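Local coordinates for protein putative ManD family dehydratase (PDB 3T6C) that catalyses, with low activity in vitro, the magnesium-dependent dehydration of D-gluconate to 2-dehydro-3-deoxy-D-gluconate, as a member of the mandelate racemase branch of the enolase superfamily, at residues I35-P39 with A415-C420; I42-V46 with G351-I356; G60-F64 with P108-N112; E385-C390 with I408-L414. All blocks are in the same frame, centred on the assembly; numbering follows the deposited sequence. Where two conformers were deposited one is given.

Contact 1. Residues I35-P39 with A415-C420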
# COMPACT_ATOMS: atom_id res chain seq x y z
N ILE A 35 39.04 -10.79 29.01
CA ILE A 35 39.48 -10.07 30.16
C ILE A 35 38.28 -9.27 30.69
O ILE A 35 37.62 -8.52 29.93
CB ILE A 35 40.61 -9.10 29.79
CG1 ILE A 35 41.87 -9.91 29.38
CG2 ILE A 35 40.97 -8.23 30.98
CD1 ILE A 35 42.82 -9.12 28.47
N LEU A 36 37.99 -9.47 31.98
CA LEU A 36 36.89 -8.76 32.63
C LEU A 36 37.53 -7.74 33.57
O LEU A 36 38.28 -8.09 34.50
CB LEU A 36 36.00 -9.71 33.43
CG LEU A 36 35.26 -10.82 32.70
CD1 LEU A 36 34.32 -11.60 33.64
CD2 LEU A 36 34.54 -10.30 31.54
N THR A 37 37.24 -6.46 33.32
CA THR A 37 37.88 -5.39 34.11
C THR A 37 36.95 -4.18 34.27
O THR A 37 36.09 -3.96 33.43
CB THR A 37 39.26 -4.97 33.46
OG1 THR A 37 39.93 -4.03 34.30
CG2 THR A 37 39.11 -4.32 32.07
N ALA A 38 37.11 -3.40 35.34
CA ALA A 38 36.21 -2.29 35.59
C ALA A 38 36.91 -0.99 36.04
O ALA A 38 36.57 -0.46 37.09
CB ALA A 38 35.16 -2.72 36.65
N PRO A 39 37.83 -0.45 35.23
CA PRO A 39 38.66 0.67 35.74
C PRO A 39 37.87 1.95 35.88
O PRO A 39 38.25 2.82 36.68
CB PRO A 39 39.77 0.82 34.67
CG PRO A 39 39.77 -0.56 33.90
CD PRO A 39 38.29 -0.96 33.92
N ALA A 415 44.79 -4.12 34.48
CA ALA A 415 43.38 -4.46 34.33
C ALA A 415 42.96 -5.38 35.46
O ALA A 415 41.81 -5.31 35.93
CB ALA A 415 43.12 -5.14 32.97
N ALA A 416 43.86 -6.27 35.88
CA ALA A 416 43.58 -7.19 36.98
C ALA A 416 43.37 -6.52 38.32
O ALA A 416 42.81 -7.13 39.26
CB ALA A 416 44.69 -8.25 37.07
N LYS A 417 43.84 -5.28 38.46
CA LYS A 417 43.65 -4.53 39.69
C LYS A 417 42.25 -3.96 39.81
O LYS A 417 41.89 -3.40 40.85
CB LYS A 417 44.66 -3.40 39.78
CG LYS A 417 46.10 -3.91 39.93
CD LYS A 417 46.33 -4.52 41.34
CE LYS A 417 46.59 -3.40 42.36
NZ LYS A 417 46.90 -3.88 43.75
N PHE A 418 41.45 -4.10 38.74
CA PHE A 418 40.05 -3.61 38.76
C PHE A 418 39.09 -4.73 38.45
O PHE A 418 38.47 -4.76 37.36
CB PHE A 418 39.85 -2.48 37.77
CG PHE A 418 40.72 -1.28 38.05
CD1 PHE A 418 40.26 -0.28 38.91
CD2 PHE A 418 41.97 -1.12 37.45
CE1 PHE A 418 41.07 0.85 39.20
CE2 PHE A 418 42.76 0.00 37.72
CZ PHE A 418 42.30 0.96 38.61
N PRO A 419 38.93 -5.66 39.40
CA PRO A 419 38.02 -6.76 39.15
C PRO A 419 36.58 -6.27 39.07
O PRO A 419 36.18 -5.25 39.65
CB PRO A 419 38.22 -7.68 40.37
CG PRO A 419 38.80 -6.81 41.42
CD PRO A 419 39.55 -5.71 40.75
N CYS A 420 35.79 -7.01 38.31
CA CYS A 420 34.40 -6.62 38.09
C CYS A 420 33.50 -6.83 39.29
O CYS A 420 33.72 -7.76 40.08
CB CYS A 420 33.83 -7.39 36.90
SG CYS A 420 34.52 -6.79 35.35
O HOH W 1 40.23 -7.74 36.22
O HOH W 2 36.90 -9.26 36.98

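Contact 2. Residues I42-V46 with G351-I356. With GCO (D-gluconic acid), chain D.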
# COMPACT_ATOMS: atom_id res chain seq x y z
N ILE A 42 32.65 0.51 35.94
CA ILE A 42 31.62 -0.16 35.16
C ILE A 42 32.23 -1.41 34.56
O ILE A 42 33.33 -1.36 33.98
CB ILE A 42 31.07 0.75 34.03
CG1 ILE A 42 30.36 1.95 34.66
CG2 ILE A 42 30.04 -0.01 33.14
CD1 ILE A 42 30.05 3.01 33.68
N ASP A 43 31.54 -2.54 34.70
CA ASP A 43 32.14 -3.81 34.25
C ASP A 43 32.25 -3.87 32.73
O ASP A 43 31.27 -3.68 32.03
CB ASP A 43 31.30 -5.01 34.72
CG ASP A 43 31.28 -5.17 36.24
OD1 ASP A 43 32.13 -4.56 36.94
OD2 ASP A 43 30.44 -5.96 36.70
N LEU A 44 33.46 -4.16 32.24
CA LEU A 44 33.77 -4.30 30.80
C LEU A 44 34.18 -5.69 30.42
O LEU A 44 34.77 -6.38 31.25
CB LEU A 44 34.97 -3.41 30.43
CG LEU A 44 34.84 -1.96 30.91
CD1 LEU A 44 36.10 -1.19 30.55
CD2 LEU A 44 33.64 -1.29 30.31
N VAL A 45 33.90 -6.11 29.17
CA VAL A 45 34.41 -7.39 28.64
C VAL A 45 35.29 -7.12 27.42
O VAL A 45 34.82 -6.55 26.43
CB VAL A 45 33.26 -8.31 28.22
CG1 VAL A 45 33.81 -9.69 27.84
CG2 VAL A 45 32.23 -8.42 29.35
N VAL A 46 36.54 -7.59 27.46
CA VAL A 46 37.49 -7.32 26.39
C VAL A 46 37.99 -8.68 25.90
O VAL A 46 38.13 -9.61 26.69
CB VAL A 46 38.67 -6.47 26.96
CG1 VAL A 46 39.91 -6.55 26.08
CG2 VAL A 46 38.22 -5.03 27.20
N GLY A 351 29.01 4.93 29.57
CA GLY A 351 30.04 4.26 30.35
C GLY A 351 30.18 2.77 30.08
O GLY A 351 31.28 2.26 30.33
N ASP A 352 29.12 2.07 29.60
CA ASP A 352 29.36 0.64 29.49
C ASP A 352 29.70 0.34 28.04
O ASP A 352 28.98 -0.35 27.29
CB ASP A 352 28.05 -0.12 29.86
CG ASP A 352 26.78 0.44 29.23
OD1 ASP A 352 26.53 1.67 29.18
OD2 ASP A 352 25.95 -0.38 28.77
N ILE A 353 30.98 0.58 27.79
CA ILE A 353 31.66 0.28 26.56
C ILE A 353 33.13 0.38 26.93
O ILE A 353 33.49 1.30 27.65
CB ILE A 353 31.24 1.25 25.46
CG1 ILE A 353 31.96 0.89 24.15
CG2 ILE A 353 31.49 2.74 25.81
CD1 ILE A 353 31.42 1.70 22.92
N SER A 354 34.01 -0.49 26.41
CA SER A 354 35.43 -0.34 26.78
C SER A 354 36.07 0.71 25.91
O SER A 354 35.52 1.07 24.87
CB SER A 354 36.19 -1.67 26.63
OG SER A 354 36.36 -1.93 25.27
N PRO A 355 37.28 1.21 26.29
CA PRO A 355 37.92 2.15 25.38
C PRO A 355 38.20 1.56 23.98
O PRO A 355 38.33 2.33 23.03
CB PRO A 355 39.25 2.42 26.08
CG PRO A 355 38.85 2.42 27.55
CD PRO A 355 37.90 1.21 27.63
N ILE A 356 38.33 0.23 23.86
CA ILE A 356 38.42 -0.44 22.56
C ILE A 356 37.18 -0.17 21.71
O ILE A 356 37.32 0.21 20.52
CB ILE A 356 38.63 -1.94 22.76
CG1 ILE A 356 39.87 -2.19 23.58
CG2 ILE A 356 38.73 -2.66 21.39
CD1 ILE A 356 39.89 -3.60 24.22
C1 GCO D . 22.43 6.20 26.47
C2 GCO D . 21.78 4.99 27.03
C3 GCO D . 22.42 4.46 28.30
C4 GCO D . 21.88 3.08 28.64
C5 GCO D . 22.98 2.23 29.23
C6 GCO D . 22.53 0.82 29.57
O1A GCO D . 23.65 6.48 26.70
O1B GCO D . 21.77 6.89 25.63
O2 GCO D . 20.39 5.17 27.02
O3 GCO D . 22.15 5.38 29.29
O4 GCO D . 20.83 3.25 29.57
O5 GCO D . 24.01 2.17 28.32
O6 GCO D . 23.55 -0.01 30.09

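Contact 3. Residues G60-F64 with P108-N112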
# COMPACT_ATOMS: atom_id res chain seq x y z
N GLY A 60 39.40 -6.46 21.14
CA GLY A 60 38.02 -6.15 20.79
C GLY A 60 37.15 -5.97 22.02
O GLY A 60 37.50 -6.40 23.13
N CYS A 61 36.00 -5.34 21.80
CA CYS A 61 35.03 -5.02 22.86
C CYS A 61 33.76 -5.89 22.74
O CYS A 61 33.17 -6.05 21.66
CB CYS A 61 34.58 -3.55 22.82
SG CYS A 61 33.64 -3.12 24.32
N ALA A 62 33.53 -6.62 23.81
CA ALA A 62 32.40 -7.51 24.01
C ALA A 62 31.42 -7.00 25.07
O ALA A 62 30.78 -7.81 25.74
CB ALA A 62 32.87 -8.96 24.23
N THR A 63 31.44 -5.71 25.39
CA THR A 63 30.85 -5.33 26.68
C THR A 63 29.32 -5.24 26.57
O THR A 63 28.74 -4.25 26.09
CB THR A 63 31.42 -3.94 27.09
OG1 THR A 63 32.82 -4.05 27.32
CG2 THR A 63 30.78 -3.41 28.39
N PHE A 64 28.68 -6.26 27.16
CA PHE A 64 27.25 -6.24 27.57
C PHE A 64 27.44 -6.30 29.07
O PHE A 64 27.58 -7.38 29.69
CB PHE A 64 26.64 -7.54 27.03
CG PHE A 64 25.21 -7.81 27.40
CD1 PHE A 64 24.45 -6.92 28.15
CD2 PHE A 64 24.65 -9.02 26.98
CE1 PHE A 64 23.12 -7.20 28.49
CE2 PHE A 64 23.31 -9.35 27.30
CZ PHE A 64 22.54 -8.43 28.08
N PRO A 108 21.75 -10.44 22.31
CA PRO A 108 22.83 -9.61 22.89
C PRO A 108 24.02 -10.45 23.41
O PRO A 108 25.16 -9.95 23.31
CB PRO A 108 22.14 -8.80 24.01
CG PRO A 108 20.89 -9.68 24.40
CD PRO A 108 20.47 -10.34 23.04
N VAL A 109 23.80 -11.64 23.99
CA VAL A 109 24.98 -12.39 24.46
C VAL A 109 25.74 -12.88 23.20
O VAL A 109 26.99 -12.72 23.11
CB VAL A 109 24.54 -13.56 25.33
CG1 VAL A 109 25.73 -14.37 25.69
CG2 VAL A 109 23.86 -13.06 26.57
N MET A 110 25.01 -13.49 22.25
CA MET A 110 25.67 -13.98 21.05
C MET A 110 26.42 -12.88 20.29
O MET A 110 27.58 -13.07 19.87
CB MET A 110 24.65 -14.62 20.11
CG MET A 110 23.83 -15.77 20.75
SD MET A 110 24.77 -17.18 21.27
CE MET A 110 25.33 -17.82 19.68
N ASN A 111 25.78 -11.73 20.13
CA ASN A 111 26.37 -10.70 19.26
C ASN A 111 27.57 -10.07 19.94
O ASN A 111 28.54 -9.74 19.27
CB ASN A 111 25.34 -9.61 18.93
CG ASN A 111 24.19 -10.12 18.06
OD1 ASN A 111 24.10 -11.31 17.74
ND2 ASN A 111 23.26 -9.23 17.74
N ASN A 112 27.51 -9.88 21.25
CA ASN A 112 28.64 -9.25 21.93
C ASN A 112 29.87 -10.15 21.91
O ASN A 112 31.00 -9.66 21.73
CB ASN A 112 28.27 -8.90 23.37
CG ASN A 112 27.68 -7.53 23.48
OD1 ASN A 112 28.43 -6.56 23.60
ND2 ASN A 112 26.35 -7.41 23.37

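Contact 4. Residues E385-C390 with I408-L414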
# COMPACT_ATOMS: atom_id res chain seq x y z
N GLU A 385 44.97 4.69 31.79
CA GLU A 385 46.13 3.91 32.17
C GLU A 385 46.00 2.45 31.73
O GLU A 385 46.94 1.88 31.17
CB GLU A 385 46.24 3.94 33.69
CG GLU A 385 47.48 3.27 34.24
CD GLU A 385 48.05 4.02 35.45
OE1 GLU A 385 49.25 3.98 35.61
OE2 GLU A 385 47.30 4.65 36.21
N VAL A 386 44.85 1.85 32.01
CA VAL A 386 44.61 0.43 31.66
C VAL A 386 44.53 0.22 30.15
O VAL A 386 44.94 -0.81 29.64
CB VAL A 386 43.35 -0.12 32.34
CG1 VAL A 386 43.01 -1.52 31.83
CG2 VAL A 386 43.61 -0.20 33.89
N PHE A 387 44.05 1.23 29.44
CA PHE A 387 43.93 1.18 27.98
C PHE A 387 44.73 2.28 27.31
O PHE A 387 44.16 3.27 26.89
CB PHE A 387 42.45 1.28 27.56
CG PHE A 387 41.59 0.13 28.04
CD1 PHE A 387 40.94 0.20 29.30
CD2 PHE A 387 41.37 -0.96 27.23
CE1 PHE A 387 40.12 -0.87 29.73
CE2 PHE A 387 40.57 -2.00 27.62
CZ PHE A 387 39.93 -1.96 28.89
N PRO A 388 46.05 2.11 27.16
CA PRO A 388 46.83 3.17 26.48
C PRO A 388 46.35 3.40 25.06
O PRO A 388 46.05 2.43 24.33
CB PRO A 388 48.26 2.59 26.47
CG PRO A 388 48.27 1.64 27.64
CD PRO A 388 46.89 1.03 27.68
N GLY A 389 46.25 4.67 24.66
CA GLY A 389 45.72 4.99 23.33
C GLY A 389 44.35 5.62 23.29
O GLY A 389 43.81 5.85 22.22
N CYS A 390 43.73 5.91 24.44
CA CYS A 390 42.39 6.48 24.40
C CYS A 390 42.42 7.80 23.61
O CYS A 390 43.45 8.51 23.65
CB CYS A 390 41.93 6.80 25.82
SG CYS A 390 41.50 5.30 26.76
N ILE A 408 44.84 1.17 20.12
CA ILE A 408 44.46 1.01 21.53
C ILE A 408 45.15 -0.24 22.06
O ILE A 408 45.37 -1.23 21.34
CB ILE A 408 42.89 0.86 21.64
CG1 ILE A 408 42.40 1.04 23.08
CG2 ILE A 408 42.38 -0.52 21.09
CD1 ILE A 408 42.73 2.39 23.61
N ASP A 409 45.51 -0.21 23.34
CA ASP A 409 46.14 -1.38 23.93
C ASP A 409 45.49 -1.67 25.29
O ASP A 409 44.59 -0.93 25.74
CB ASP A 409 47.65 -1.10 24.10
CG ASP A 409 48.49 -2.39 24.20
OD1 ASP A 409 47.97 -3.52 24.04
OD2 ASP A 409 49.71 -2.25 24.48
N ILE A 410 45.90 -2.78 25.93
CA ILE A 410 45.42 -3.06 27.30
C ILE A 410 46.60 -3.55 28.14
O ILE A 410 47.42 -4.38 27.67
CB ILE A 410 44.26 -4.10 27.36
CG1 ILE A 410 43.70 -4.15 28.79
CG2 ILE A 410 44.73 -5.51 26.89
CD1 ILE A 410 42.46 -4.99 28.92
N ASN A 411 46.74 -2.97 29.34
CA ASN A 411 47.75 -3.46 30.26
C ASN A 411 47.04 -4.49 31.11
O ASN A 411 46.24 -4.16 31.98
CB ASN A 411 48.29 -2.26 31.06
CG ASN A 411 49.37 -2.67 32.01
OD1 ASN A 411 49.26 -3.71 32.66
ND2 ASN A 411 50.46 -1.91 32.04
N GLU A 412 47.37 -5.76 30.88
CA GLU A 412 46.66 -6.87 31.57
C GLU A 412 46.92 -6.83 33.07
O GLU A 412 46.02 -7.14 33.86
CB GLU A 412 47.11 -8.21 31.02
CG GLU A 412 46.71 -8.40 29.54
CD GLU A 412 46.79 -9.82 29.05
OE1 GLU A 412 46.43 -10.76 29.79
OE2 GLU A 412 47.25 -9.99 27.91
N ALA A 413 48.15 -6.49 33.46
CA ALA A 413 48.46 -6.44 34.90
C ALA A 413 47.63 -5.40 35.62
O ALA A 413 47.14 -5.66 36.71
CB ALA A 413 49.98 -6.18 35.15
N LEU A 414 47.49 -4.20 35.03
CA LEU A 414 46.70 -3.15 35.64
C LEU A 414 45.21 -3.47 35.56
O LEU A 414 44.44 -3.14 36.47
CB LEU A 414 46.98 -1.81 34.98
CG LEU A 414 48.14 -0.96 35.52
CD1 LEU A 414 49.36 -1.74 35.99
CD2 LEU A 414 48.49 0.08 34.52

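Contact 1. Residues I35-P39 with A415-C420
The ring of F418 takes P39 over one face: the proline CA stands 3.9 Å from the centroid of the F418 ring, offset toward its rim, in a CH-pi contact. P39 CB touches F418 CD2, while the carbonyl oxygen of A38 approaches obliquely. V386 and A382, from helix 381-386, also pack on F418. Beside this apolar patch lies a polar knot. T37 OG1 donates to A415 O at 2.8 Å, coming in at 115° to the C=O bond; a chi1 of -174°, which sets the hydroxyl opposite the backbone N, turns it to this acceptor. A415 O also receives F418 N, closing a type I turn from A415 to F418, so one carbonyl both ties off the turn and docks it on the strand. The next link is backbone to backbone, A38 N to F418 O at 2.8 Å, bent to 144° at the hydrogen. Farther along, C420 SG rests on the peptide between L36 and T37, 3.4 Å from T37 N, with L36 CB alongside. Two waters complete the seam: one donates to both L36 O and A415 O, the other donates to L36 O and accepts from C420 N. The turn and loop running on from helix 412-415 are thus bonded to the end of strand 29-37, an outer strand, within this chain, of the three-stranded antiparallel sheet in the N-terminal domain of this enolase-superfamily fold.

Contact 2. Residues I42-V46 with G351-I356
Where the N-terminal sheet meets the substrate pocket of the enolase-type C-terminal domain, I42, L44 and V46 lie against the segment 351-356 that leads into helix 355-367. I42 is nearest the ligand end: its CD1 sits 3.6 Å from G351 CA, and CG2 touches both CA and CB of D352. The D352 carboxylate faces the other way, taking O5 of D-gluconic acid on OD1 at 2.7 Å and O6 on OD2 at 2.8 Å, one hydroxyl per oxygen. A chi1 of 46°, at the centre of an inverse gamma turn, carries this carboxylate to the ligand while CB stays on I42 CG2. H348, Q66, Y181 and H248 are also hydrogen-bonded to the ligand, and W104 of a second subunit packs on D352. This is thus a domain interface that reaches the active site directly, its hydrocarbon side backing a substrate-binding acid. The two methyls of L44 divide between I353 and S354, CD2 3.7 Å from I353 O and CD1 against S354 CA and CB. S354 is the N-cap of the helix, its OG receiving a weak bond from G357 N. Beyond it V46 and I356 cross at about a right angle, V46 CG1 pressing tightly on I356 CD1 at 3.5 Å.

Contact 3. Residues G60-F64 with P108-N112
F64 lies beside P108, and this is the tight part of the contact: CE2 of the phenylalanine is 3.5 Å from P108 CB. V109 CG2 meets the same ring carbon of F64 from the edge, near the ring plane, at 3.8 Å. With CG swung away from the backbone N (chi1 175°), the ring extends along the first turn of helix 108-129, where V71 of helix 68-83 and G102 of a second subunit also touch it. A second close point is polar against methyl, A62 CB lying 3.2 Å from N112 O, with A62 CA making a CA-H...O contact to that oxygen. N112 OD1 likewise comes near the carbonyl carbons of A62 and T63 without bonding to them. The fit is looser where N112 ND2 lies 3.7 Å from F64 CB. No hydrogen bond joins the segments, nor does the contact have a solvent side, since all the touching residues are buried. The amide is held within its own helix, N112 ND2 donating to P108 O at 2.8 Å almost in the amide plane, and that carbonyl also accepts N112 N. S323 OG bonds to OD1 and S324 OG to ND2. The chemistry implies that the loop before the substrate-binding Q66 meets the helix by shape, beside a buried amide satisfied by its own helix and by serines of the C-terminal domain.

Contact 4. Residues E385-C390 with I408-L414
The two segments run antiparallel past each other, joined by N411 N to V386 O at 2.8 Å and D409 N to P388 O at 2.9 Å, the latter nearly along the carbonyl axis. Between these links F387 CA comes within 3.1 Å of D409 O in a CA-H...O contact. On one flank F387 and I410 run alongside with their ends in one direction: I410 CG1 stands over a face of the ring, with CD1 3.8 Å from F387 CE2. V386 keeps company with I410 and passes L414 head to tail, V386 CG2 to L414 CB at 3.9 Å. At the other end I408 CD1, carried by a chi2 of 61°, tucks against the type II turn F387-C390, 3.4 Å from P388 O. G389 occupies that turn with a positive phi of 108°. N411 caps helix 412-415, OD1 taking L414 N at 3.0 Å from well above its carbonyl plane. D409 OD1 is hydrogen-bonded to Y57 OH. The chemistry implies a join whose main-chain bonds set the pairing while apolar branches fill one flank, yet it leaves D409 O buried with no conventional hydrogen-bond partner, a cost that the CA-H...O contact probably eases only in part.

In the fold
Contacts 2 and 3 are buried, contacts 1 and 4 only partly so, and the chemistry follows that division. The inner pair has no hydrogen bond between its own segments and relies on close fit, apolar in contact 2 and mixed with a buried amide in contact 3; the outer pair is stitched by backbone bonds, with a threonine hydroxyl and waters added in contact 1. Contacts 1, 2 and 3 draw on the successive strands 29-37, 44-51 and 57-61 of one antiparallel sheet. Contact 4, wholly within the C-terminal domain, touches contacts 1 and 2 chiefly through V386 and F387, but stays about 7 Å from contact 3 at the nearest atoms.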